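Local coordinates for type III secretion system effector protein ExoU (Pseudomonas fluorescens, PDB 4QMK) that probably acts as a patatin-like phospholipase effector, with a phosphatidylinositol 4,5-bisphosphate binding domain that directs it to the plasma membrane, at residues G606-T610 with P611-N615; A562-Q565 with K566-G570; T639-E642 with Q643-W647; E574-R578 with E579-P583; N534-Q537 with L538-G542. One frame throughout, in Å; residues are numbered along the deposited sequence. Where two conformers were deposited one is given.

In the fold
All five contacts are local, each made within one continuous run of chain, so none closes a long loop; they follow in series and neither nest nor cross. Contact 5 comes first, on helix 533-544, which packs against helix 555-585 where Met564 of contact 2 meets Leu539 and Gln540. Contacts 2 and 4 both sit on that long helix, their centres about 18 Å apart. Contact 1 caps the start of helix 611-624 and lies against Ile569 of contact 2. Contact 3, on helix 639-646 near the end of the modelled chain, returns to the long helix as Trp647 packs on Phe576 and Val580 of contact 4. Helix 555-585 thus ties together the other three helices.

Contact 1: G606-T610 with P611-N615; sequences GEATT and PAEFN
Glu613 turns one face of its carboxylate to Thr609: the backbone N and OG1 of Thr609 both approach OE1 from that face, on its syn side and about 30° out of the carboxylate plane. The other flat group, the Phe614 ring, has Asn615 OD1 in plane at its edge, while Ile569 of helix 555-585 and Ile649 also pack on this side chain. The motif is the N-cap of helix 611-624, with Thr610 in the cap position and Pro611 opening the first turn. Thr610 OG1 lies between its own backbone N and carbonyl carbon (chi1 55°), which turns the oxygen back over the helix start to accept from Glu613 N at 3.2 Å. Glu613 in return reaches backwards. Its CG is anti to its carbonyl carbon and the chain runs on extended (chi2 160°), carrying the carboxylate past Thr610 OG1, which lies 3.2 Å from Glu613 CG, to the loop residue before the cap. There OE1 accepts from Thr609 N at 2.8 Å and from Thr609 OG1 at 3.2 Å. A carboxylate so close to the helix start would probably also be favoured by the helix dipole. Ala608 sets CB 4.2 Å from Glu613 CB, and the first full turn closes where Phe614 N meets Thr610 O at 3.0 Å.

Contact 2: A562-Q565 with K566-G570; sequences AEMQ and KRDIG
Glu563 OE1 is gripped by two nitrogens of the Arg567 side chain, NE at 2.8 Å and, in a weak bond, NH2 at 3.2 Å. The NE bond uses the anti lone pair of OE1, the one pointing away from the second carboxylate oxygen, and comes in at the guanidinium edge, 17° out of its plane. Carboxylate and guanidinium stand almost perpendicular, 86° apart, and both bonds of this salt bridge go to one oxygen, unlike the flat, two-oxygen kind. Glu563 reaches its partner by a bend: CG is anti to the backbone N, and a turn at chi2 swings the carboxylate forward along the helix, where Arg567 comes to it on a chain extended as far as NE. A spacing of four residues puts the two on one flank of the alpha-helix 555-585, and the backbone bond from Arg567 N to Glu563 O, 3.0 Å, joins the same pair. Lys525 of helix 517-526 touches both side chains. The second oxygen of Glu563, OE2, lies 4.4 Å from Lys566 NZ, too far for a salt bridge, though a weak electrostatic attraction is possible. Further along, Ile569 sets CG1 3.3 Å from Gln565 O, and its side chain also packs on Pro611 and Phe614 of helix 611-624. Met564 points its chain outward to Leu539 and Gln540 of helix 533-544, while its CG stays 4.1 Å from Asp568 OD2.

Contact 3: T639-E642 with Q643-W647; sequences TTVE and QAKAW
Thr639 and Gln643 form the close-packed part of this contact, one turn apart in helix 639-646. Gln643 N donates to Thr639 O at 2.7 Å, and the extended Gln643 chain runs past the same carbonyl, with CG 3.2 Å from Thr639 O. With CG anti to its own carbonyl carbon (chi1 -71°), the side chain heads back toward the preceding turn and brings its terminal amide beside the Thr639 hydroxyl. Arg157 of helix 140-157 and Val580 of helix 555-585 touch the Gln643 side chain, so this end is buried. Ala644 packs closely too, its CB 3.3 Å from Thr640 O, with Val622 of helix 611-624 against it. Thr640 directs its hydroxyl out of the contact to Ser584 OG and Arg254 NH2.

The flank carrying Glu642 and Lys645 is looser and exposed in the assembly. Lys645, extended beyond CG, slides past Val641, whose CG1 lies 3.7 Å from Lys645 CE. Its ammonium is left facing Glu642: OE2 and Lys645 NZ are 3.7 Å apart, a long salt bridge, and since Glu642 is modelled in two conformers even this pairing is doubtful. The short helix therefore probably draws its hold on the domain from apolar packing and buried hydroxyl bonds on its inner side, while the long, uncertain charged pair outside can probably add little.

Contact 4: E574-R578 with E579-P583; sequences ENFIR and EVIYP
Val580 rests its branched CB on one face of the Phe576 ring, 4.0 Å from the centroid and 22° off the normal, in a CH-pi contact offset toward the rim, while CG2 lies 3.7 Å from Phe576 CE1. The Ile581 side chain runs about perpendicular to that of Phe576 and brings CD1 obliquely to 3.8 Å from Phe576 CE2, so both residues approach the ring from the same side. The contact coincides with a pi-type turn of helix 555-585 at 579-581, which is consistent with both reaching the ring. Phe576 O accepts from Val580 N and Ile581 N together, and Tyr582 N bonds Ile577 O at 2.9 Å, five residues back. The helix kinks at Pro583, which has no N-H to give; Arg578 O instead faces carbon, with Tyr582 CB at 3.3 Å. Outside this cluster, Trp647 meets the Phe576 ring edge to face, and Leu605 of helix 592-606 touches both Phe576 and Ile577. On another flank Arg578 and Glu579 run alongside each other in the same direction; Arg578 NH1 is 3.0 Å from Glu579 OE2, which lies 28° out of the guanidinium plane. Arg578 NH1 also makes a weak bond to Gly164 O. Glu579 is buried, and the salt bridge supplies its carboxylate with a countercharge, which would probably favour the ionised form there.

Contact 5: N534-Q537 with L538-G542; sequences NFQQ and LLQVG
Regular alpha-helical bonds join each residue of 534-537 to the fourth one on, the shortest from Leu539 N to Phe535 O at 2.7 Å. Across this turn the side chains mostly lie against backbone oxygens: Leu539 brings CG to 3.4 Å from Phe535 O, and Val541 CG2 is as close, 3.4 Å, to Gln537 O. Gln536 and Gln540 form the nearest polar pair of side chains. Both bend at chi2, and the planes of their amides are inclined by 37°; OE1 of Gln536 remains 3.9 Å from Gln540 NE2, too far for a hydrogen bond. The alpha-helix 533-544 lies between two longer helices, 464-491 and 555-585. Phe535 touches Leu483 and Leu538 touches Ile487 of the first; Leu538 also meets Leu557, and Leu539 meets Ala560 and Met564, all of helix 555-585. The polar ends on the first of these sides are tied to the same long helix: the extended chain of Gln537 carries its amide to Asn491, where OE1 bonds Asn491 ND2, and Asn534 ND2 bonds Asp484 OD1. At the far end, Leu539 O accepts from the hydroxyl of Thr543.

Contact 1: G606-T610 with P611-N615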
# COMPACT_ATOMS: atom_id res chain seq x y z
N GLY A 606 -15.07 -23.77 13.00
CA GLY A 606 -15.55 -22.90 14.04
C GLY A 606 -15.16 -23.42 15.41
O GLY A 606 -15.28 -22.73 16.38
N GLU A 607 -14.62 -24.63 15.46
CA GLU A 607 -14.30 -25.30 16.70
C GLU A 607 -12.79 -25.33 16.93
O GLU A 607 -12.31 -25.76 17.97
CB GLU A 607 -14.82 -26.74 16.56
CG GLU A 607 -15.55 -27.31 17.76
CD GLU A 607 -16.94 -26.71 17.94
OE1 GLU A 607 -17.74 -27.31 18.68
OE2 GLU A 607 -17.22 -25.64 17.34
N ALA A 608 -12.04 -24.88 15.95
CA ALA A 608 -10.61 -25.00 15.96
C ALA A 608 -9.85 -23.95 16.77
O ALA A 608 -10.02 -22.74 16.55
CB ALA A 608 -10.14 -24.91 14.54
N THR A 609 -8.97 -24.40 17.66
CA THR A 609 -8.21 -23.46 18.50
C THR A 609 -6.70 -23.50 18.29
O THR A 609 -5.99 -22.65 18.80
CB THR A 609 -8.50 -23.71 19.97
OG1 THR A 609 -8.02 -25.02 20.35
CG2 THR A 609 -10.00 -23.61 20.22
N THR A 610 -6.22 -24.43 17.50
CA THR A 610 -4.79 -24.61 17.32
C THR A 610 -4.50 -24.86 15.85
O THR A 610 -5.41 -25.15 15.07
CB THR A 610 -4.31 -25.88 18.05
OG1 THR A 610 -5.10 -26.98 17.59
CG2 THR A 610 -4.50 -25.74 19.56
N PRO A 611 -3.22 -24.74 15.48
CA PRO A 611 -2.80 -25.04 14.14
C PRO A 611 -3.11 -26.52 13.78
O PRO A 611 -3.52 -26.82 12.64
CB PRO A 611 -1.29 -24.82 14.19
CG PRO A 611 -1.08 -23.83 15.29
CD PRO A 611 -2.17 -24.06 16.27
N ALA A 612 -2.92 -27.43 14.74
CA ALA A 612 -3.15 -28.86 14.45
C ALA A 612 -4.60 -29.11 14.05
O ALA A 612 -4.87 -29.85 13.08
CB ALA A 612 -2.76 -29.73 15.63
N GLU A 613 -5.52 -28.55 14.81
CA GLU A 613 -6.93 -28.71 14.50
C GLU A 613 -7.28 -28.03 13.16
O GLU A 613 -7.97 -28.61 12.33
CB GLU A 613 -7.78 -28.16 15.63
CG GLU A 613 -7.58 -28.90 16.94
CD GLU A 613 -8.02 -28.11 18.15
OE1 GLU A 613 -8.76 -27.12 18.01
OE2 GLU A 613 -7.60 -28.51 19.25
N PHE A 614 -6.80 -26.82 12.94
CA PHE A 614 -7.02 -26.11 11.68
C PHE A 614 -6.52 -26.97 10.51
O PHE A 614 -7.23 -27.16 9.55
CB PHE A 614 -6.25 -24.78 11.71
CG PHE A 614 -6.40 -23.97 10.49
CD1 PHE A 614 -7.46 -23.13 10.33
CD2 PHE A 614 -5.45 -24.01 9.50
CE1 PHE A 614 -7.58 -22.35 9.20
CE2 PHE A 614 -5.56 -23.24 8.36
CZ PHE A 614 -6.64 -22.42 8.21
N ASN A 615 -5.31 -27.48 10.63
CA ASN A 615 -4.71 -28.30 9.59
C ASN A 615 -5.43 -29.64 9.39
O ASN A 615 -5.52 -30.17 8.29
CB ASN A 615 -3.24 -28.53 9.89
CG ASN A 615 -2.38 -27.30 9.70
OD1 ASN A 615 -2.75 -26.35 9.04
ND2 ASN A 615 -1.19 -27.32 10.29

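Contact 2: A562-Q565 with K566-G570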
# COMPACT_ATOMS: atom_id res chain seq x y z
N ALA A 562 -1.41 -17.78 24.71
CA ALA A 562 -2.23 -18.89 24.24
C ALA A 562 -3.62 -18.37 23.75
O ALA A 562 -4.16 -18.84 22.77
CB ALA A 562 -2.40 -19.92 25.35
N GLU A 563 -4.17 -17.38 24.44
CA GLU A 563 -5.43 -16.77 24.01
C GLU A 563 -5.26 -16.03 22.66
O GLU A 563 -6.14 -16.07 21.82
CB GLU A 563 -5.92 -15.82 25.06
CG GLU A 563 -7.21 -15.10 24.74
CD GLU A 563 -8.41 -15.97 24.51
OE1 GLU A 563 -9.31 -15.48 23.79
OE2 GLU A 563 -8.47 -17.10 25.01
N MET A 564 -4.10 -15.41 22.47
CA MET A 564 -3.83 -14.71 21.26
C MET A 564 -3.81 -15.65 20.08
O MET A 564 -4.38 -15.34 19.02
CB MET A 564 -2.49 -13.98 21.30
CG MET A 564 -2.26 -13.06 20.11
SD MET A 564 -0.55 -12.48 19.97
CE MET A 564 0.25 -14.08 19.85
N GLN A 565 -3.13 -16.78 20.25
CA GLN A 565 -2.98 -17.78 19.22
C GLN A 565 -4.34 -18.42 18.93
O GLN A 565 -4.70 -18.65 17.77
CB GLN A 565 -1.86 -18.75 19.62
CG GLN A 565 -0.48 -18.07 19.51
CD GLN A 565 0.71 -18.77 20.21
OE1 GLN A 565 0.54 -19.67 21.05
NE2 GLN A 565 1.93 -18.29 19.90
N LYS A 566 -5.14 -18.61 19.96
CA LYS A 566 -6.50 -19.11 19.78
C LYS A 566 -7.33 -18.17 18.89
O LYS A 566 -8.01 -18.62 17.99
CB LYS A 566 -7.15 -19.32 21.15
CG LYS A 566 -8.60 -19.80 21.17
CD LYS A 566 -8.98 -20.19 22.59
CE LYS A 566 -10.46 -20.53 22.73
NZ LYS A 566 -11.31 -19.35 22.44
N ARG A 567 -7.26 -16.87 19.15
CA ARG A 567 -7.98 -15.88 18.36
C ARG A 567 -7.50 -15.81 16.93
O ARG A 567 -8.33 -15.66 16.01
CB ARG A 567 -7.89 -14.51 18.99
CG ARG A 567 -8.86 -14.38 20.14
CD ARG A 567 -8.85 -13.02 20.83
NE ARG A 567 -9.44 -13.19 22.17
CZ ARG A 567 -9.79 -12.21 22.96
NH1 ARG A 567 -9.59 -10.95 22.60
NH2 ARG A 567 -10.31 -12.48 24.14
N ASP A 568 -6.17 -15.94 16.76
CA ASP A 568 -5.60 -15.92 15.46
C ASP A 568 -6.21 -17.07 14.60
O ASP A 568 -6.71 -16.82 13.54
CB ASP A 568 -4.08 -16.00 15.52
CG ASP A 568 -3.42 -14.67 15.95
OD1 ASP A 568 -4.07 -13.61 15.90
OD2 ASP A 568 -2.22 -14.67 16.36
N ILE A 569 -6.22 -18.28 15.11
CA ILE A 569 -6.72 -19.44 14.39
C ILE A 569 -8.14 -19.21 14.07
O ILE A 569 -8.57 -19.47 12.97
CB ILE A 569 -6.63 -20.72 15.23
CG1 ILE A 569 -5.19 -21.03 15.55
CG2 ILE A 569 -7.26 -21.92 14.50
CD1 ILE A 569 -4.33 -21.29 14.33
N GLY A 570 -8.87 -18.68 15.02
CA GLY A 570 -10.27 -18.30 14.77
C GLY A 570 -10.38 -17.39 13.55
O GLY A 570 -11.20 -17.59 12.71

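Contact 3: T639-E642 with Q643-W647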
# COMPACT_ATOMS: atom_id res chain seq x y z
N THR A 639 -9.24 -25.11 -7.93
CA THR A 639 -8.38 -24.52 -6.95
C THR A 639 -8.63 -25.06 -5.50
O THR A 639 -7.82 -24.81 -4.67
CB THR A 639 -8.45 -22.97 -6.98
OG1 THR A 639 -9.75 -22.52 -6.56
CG2 THR A 639 -8.11 -22.40 -8.40
N THR A 640 -9.69 -25.83 -5.21
CA THR A 640 -10.03 -26.12 -3.81
C THR A 640 -8.99 -26.92 -3.02
O THR A 640 -8.60 -26.54 -1.90
CB THR A 640 -11.42 -26.80 -3.64
OG1 THR A 640 -12.44 -26.07 -4.33
CG2 THR A 640 -11.85 -26.90 -2.19
N VAL A 641 -8.56 -28.04 -3.58
CA VAL A 641 -7.56 -28.84 -2.94
C VAL A 641 -6.27 -28.06 -2.88
O VAL A 641 -5.58 -28.11 -1.89
CB VAL A 641 -7.35 -30.23 -3.67
CG1 VAL A 641 -6.15 -30.98 -3.11
CG2 VAL A 641 -8.59 -31.10 -3.53
N GLU A 642 -5.95 -27.37 -3.96
CA GLU A 642 -4.71 -26.59 -4.03
C GLU A 642 -4.69 -25.49 -2.97
O GLU A 642 -3.69 -25.31 -2.26
CB GLU A 642 -4.54 -26.01 -5.43
CG GLU A 642 -4.24 -27.09 -6.46
CD GLU A 642 -3.00 -27.83 -6.08
OE1 GLU A 642 -1.97 -27.13 -5.98
OE2 GLU A 642 -3.06 -29.07 -5.85
N GLN A 643 -5.80 -24.77 -2.85
CA GLN A 643 -5.93 -23.73 -1.82
C GLN A 643 -5.86 -24.35 -0.41
O GLN A 643 -5.17 -23.83 0.47
CB GLN A 643 -7.24 -22.97 -2.02
CG GLN A 643 -7.24 -22.06 -3.24
CD GLN A 643 -8.62 -21.53 -3.57
OE1 GLN A 643 -9.52 -22.28 -4.04
NE2 GLN A 643 -8.81 -20.25 -3.38
N ALA A 644 -6.50 -25.50 -0.23
CA ALA A 644 -6.48 -26.17 1.06
C ALA A 644 -5.06 -26.46 1.48
O ALA A 644 -4.75 -26.32 2.64
CB ALA A 644 -7.29 -27.44 1.03
N LYS A 645 -4.18 -26.85 0.55
CA LYS A 645 -2.78 -27.09 0.90
C LYS A 645 -2.07 -25.78 1.17
O LYS A 645 -1.42 -25.62 2.19
CB LYS A 645 -2.04 -27.79 -0.22
CG LYS A 645 -2.61 -29.13 -0.62
CD LYS A 645 -1.80 -29.74 -1.75
CE LYS A 645 -2.56 -30.89 -2.35
NZ LYS A 645 -1.78 -31.60 -3.40
N ALA A 646 -2.21 -24.83 0.27
CA ALA A 646 -1.59 -23.51 0.40
C ALA A 646 -1.91 -22.76 1.70
O ALA A 646 -1.14 -21.91 2.11
CB ALA A 646 -2.01 -22.63 -0.77
N TRP A 647 -3.06 -23.02 2.32
CA TRP A 647 -3.40 -22.34 3.56
C TRP A 647 -2.94 -23.08 4.81
O TRP A 647 -3.14 -22.60 5.89
CB TRP A 647 -4.90 -22.08 3.63
CG TRP A 647 -5.47 -20.95 2.74
CD1 TRP A 647 -5.59 -20.94 1.39
CD2 TRP A 647 -6.11 -19.73 3.20
NE1 TRP A 647 -6.20 -19.77 0.95
CE2 TRP A 647 -6.54 -19.02 2.05
CE3 TRP A 647 -6.33 -19.16 4.47
CZ2 TRP A 647 -7.17 -17.80 2.13
CZ3 TRP A 647 -6.95 -17.93 4.54
CH2 TRP A 647 -7.36 -17.25 3.38

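Contact 4: E574-R578 with E579-P583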
# COMPACT_ATOMS: atom_id res chain seq x y z
N GLU A 574 -12.13 -18.09 9.70
CA GLU A 574 -13.11 -17.23 9.04
C GLU A 574 -12.63 -16.85 7.66
O GLU A 574 -13.38 -16.87 6.70
CB GLU A 574 -13.36 -15.97 9.85
CG GLU A 574 -14.69 -15.96 10.59
CD GLU A 574 -14.86 -17.08 11.59
OE1 GLU A 574 -14.01 -17.20 12.51
OE2 GLU A 574 -15.87 -17.82 11.49
N ASN A 575 -11.36 -16.56 7.55
CA ASN A 575 -10.82 -16.20 6.29
C ASN A 575 -10.83 -17.32 5.27
O ASN A 575 -11.23 -17.08 4.14
CB ASN A 575 -9.48 -15.58 6.48
CG ASN A 575 -9.60 -14.18 7.05
OD1 ASN A 575 -10.52 -13.48 6.72
ND2 ASN A 575 -8.72 -13.80 7.93
N PHE A 576 -10.51 -18.54 5.73
CA PHE A 576 -10.41 -19.69 4.89
C PHE A 576 -11.80 -20.01 4.39
O PHE A 576 -12.01 -20.29 3.19
CB PHE A 576 -9.81 -20.85 5.67
CG PHE A 576 -9.74 -22.12 4.89
CD1 PHE A 576 -8.76 -22.30 3.95
CD2 PHE A 576 -10.66 -23.10 5.08
CE1 PHE A 576 -8.72 -23.44 3.17
CE2 PHE A 576 -10.64 -24.28 4.34
CZ PHE A 576 -9.67 -24.45 3.37
N ILE A 577 -12.76 -19.92 5.32
CA ILE A 577 -14.16 -20.12 5.02
C ILE A 577 -14.65 -19.21 3.96
O ILE A 577 -15.22 -19.62 2.99
CB ILE A 577 -15.02 -19.94 6.27
CG1 ILE A 577 -14.83 -21.18 7.18
CG2 ILE A 577 -16.48 -19.83 5.92
CD1 ILE A 577 -15.44 -21.10 8.57
N ARG A 578 -14.36 -17.96 4.11
CA ARG A 578 -14.88 -16.92 3.20
C ARG A 578 -14.22 -17.00 1.83
O ARG A 578 -14.86 -16.82 0.85
CB ARG A 578 -14.55 -15.57 3.85
CG ARG A 578 -15.19 -14.41 3.16
CD ARG A 578 -14.21 -13.31 2.85
NE ARG A 578 -13.77 -12.58 4.02
CZ ARG A 578 -12.67 -11.85 4.03
NH1 ARG A 578 -11.94 -11.74 2.94
NH2 ARG A 578 -12.31 -11.24 5.12
N GLU A 579 -12.95 -17.32 1.81
CA GLU A 579 -12.13 -17.22 0.63
C GLU A 579 -11.89 -18.56 -0.13
O GLU A 579 -11.56 -18.57 -1.29
CB GLU A 579 -10.78 -16.65 1.10
CG GLU A 579 -10.09 -15.68 0.17
CD GLU A 579 -10.87 -14.37 -0.04
OE1 GLU A 579 -10.90 -13.91 -1.21
OE2 GLU A 579 -11.48 -13.86 0.93
N VAL A 580 -12.10 -19.68 0.53
CA VAL A 580 -11.88 -20.95 -0.09
C VAL A 580 -13.15 -21.82 -0.09
O VAL A 580 -13.55 -22.36 -1.14
CB VAL A 580 -10.78 -21.71 0.63
CG1 VAL A 580 -10.62 -23.07 -0.02
CG2 VAL A 580 -9.48 -20.96 0.57
N ILE A 581 -13.82 -21.92 1.04
CA ILE A 581 -15.01 -22.73 1.07
C ILE A 581 -16.19 -22.12 0.36
O ILE A 581 -16.80 -22.79 -0.51
CB ILE A 581 -15.37 -23.08 2.47
CG1 ILE A 581 -14.29 -24.03 3.02
CG2 ILE A 581 -16.68 -23.80 2.47
CD1 ILE A 581 -14.45 -24.33 4.49
N TYR A 582 -16.50 -20.86 0.68
CA TYR A 582 -17.62 -20.17 0.13
C TYR A 582 -17.77 -20.37 -1.42
O TYR A 582 -18.76 -20.87 -1.86
CB TYR A 582 -17.58 -18.70 0.50
CG TYR A 582 -18.70 -17.90 -0.13
CD1 TYR A 582 -20.01 -17.98 0.36
CD2 TYR A 582 -18.49 -17.14 -1.27
CE1 TYR A 582 -21.07 -17.29 -0.25
CE2 TYR A 582 -19.54 -16.46 -1.89
CZ TYR A 582 -20.82 -16.53 -1.36
OH TYR A 582 -21.85 -15.85 -1.93
N PRO A 583 -16.76 -20.03 -2.20
CA PRO A 583 -16.84 -20.24 -3.63
C PRO A 583 -17.08 -21.66 -4.10
O PRO A 583 -17.76 -21.79 -5.13
CB PRO A 583 -15.50 -19.79 -4.14
CG PRO A 583 -15.04 -18.85 -3.13
CD PRO A 583 -15.54 -19.34 -1.83

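Contact 5: N534-Q537 with L538-G542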
# COMPACT_ATOMS: atom_id res chain seq x y z
N ASN A 534 0.01 -1.28 23.15
CA ASN A 534 1.07 -1.68 24.05
C ASN A 534 0.95 -3.15 24.43
O ASN A 534 1.96 -3.85 24.48
CB ASN A 534 1.06 -0.81 25.31
CG ASN A 534 1.46 0.59 25.05
OD1 ASN A 534 2.01 0.91 24.01
ND2 ASN A 534 1.15 1.46 25.99
N PHE A 535 -0.28 -3.59 24.72
CA PHE A 535 -0.50 -4.97 25.03
C PHE A 535 -0.12 -5.87 23.86
O PHE A 535 0.54 -6.92 24.05
CB PHE A 535 -1.93 -5.28 25.53
CG PHE A 535 -2.28 -4.64 26.88
CD1 PHE A 535 -1.30 -4.09 27.72
CD2 PHE A 535 -3.58 -4.69 27.35
CE1 PHE A 535 -1.62 -3.59 28.97
CE2 PHE A 535 -3.90 -4.16 28.60
CZ PHE A 535 -2.91 -3.62 29.41
N GLN A 536 -0.45 -5.45 22.65
CA GLN A 536 -0.08 -6.21 21.46
C GLN A 536 1.44 -6.40 21.38
O GLN A 536 1.91 -7.50 21.15
CB GLN A 536 -0.63 -5.54 20.19
CG GLN A 536 -2.10 -5.83 19.93
CD GLN A 536 -2.33 -7.31 19.58
OE1 GLN A 536 -1.54 -7.92 18.86
NE2 GLN A 536 -3.41 -7.88 20.09
N GLN A 537 2.22 -5.34 21.57
CA GLN A 537 3.69 -5.50 21.50
C GLN A 537 4.16 -6.52 22.53
O GLN A 537 5.04 -7.33 22.26
CB GLN A 537 4.47 -4.24 21.84
CG GLN A 537 4.18 -2.99 21.06
CD GLN A 537 5.00 -1.83 21.60
OE1 GLN A 537 4.45 -0.77 21.94
NE2 GLN A 537 6.31 -2.03 21.73
N LEU A 538 3.60 -6.41 23.74
CA LEU A 538 3.98 -7.31 24.80
C LEU A 538 3.60 -8.72 24.41
O LEU A 538 4.39 -9.65 24.62
CB LEU A 538 3.35 -6.93 26.13
CG LEU A 538 3.69 -7.94 27.23
CD1 LEU A 538 5.18 -8.02 27.52
CD2 LEU A 538 2.91 -7.62 28.48
N LEU A 539 2.42 -8.90 23.82
CA LEU A 539 2.04 -10.26 23.36
C LEU A 539 2.99 -10.82 22.33
O LEU A 539 3.28 -12.02 22.33
CB LEU A 539 0.62 -10.32 22.83
CG LEU A 539 -0.44 -10.19 23.92
CD1 LEU A 539 -1.82 -10.19 23.29
CD2 LEU A 539 -0.31 -11.31 24.91
N GLN A 540 3.52 -9.97 21.46
CA GLN A 540 4.52 -10.45 20.47
C GLN A 540 5.76 -10.96 21.18
O GLN A 540 6.23 -12.06 20.90
CB GLN A 540 4.89 -9.37 19.46
CG GLN A 540 3.72 -8.90 18.59
CD GLN A 540 2.95 -10.06 17.95
OE1 GLN A 540 3.54 -11.07 17.53
NE2 GLN A 540 1.62 -9.94 17.90
N VAL A 541 6.28 -10.16 22.12
CA VAL A 541 7.44 -10.55 22.89
C VAL A 541 7.17 -11.88 23.56
O VAL A 541 7.99 -12.77 23.55
CB VAL A 541 7.76 -9.53 24.01
CG1 VAL A 541 8.87 -10.10 24.90
CG2 VAL A 541 8.16 -8.18 23.44
N GLY A 542 5.99 -11.99 24.17
CA GLY A 542 5.61 -13.22 24.85
C GLY A 542 5.69 -14.40 23.92
O GLY A 542 6.21 -15.44 24.30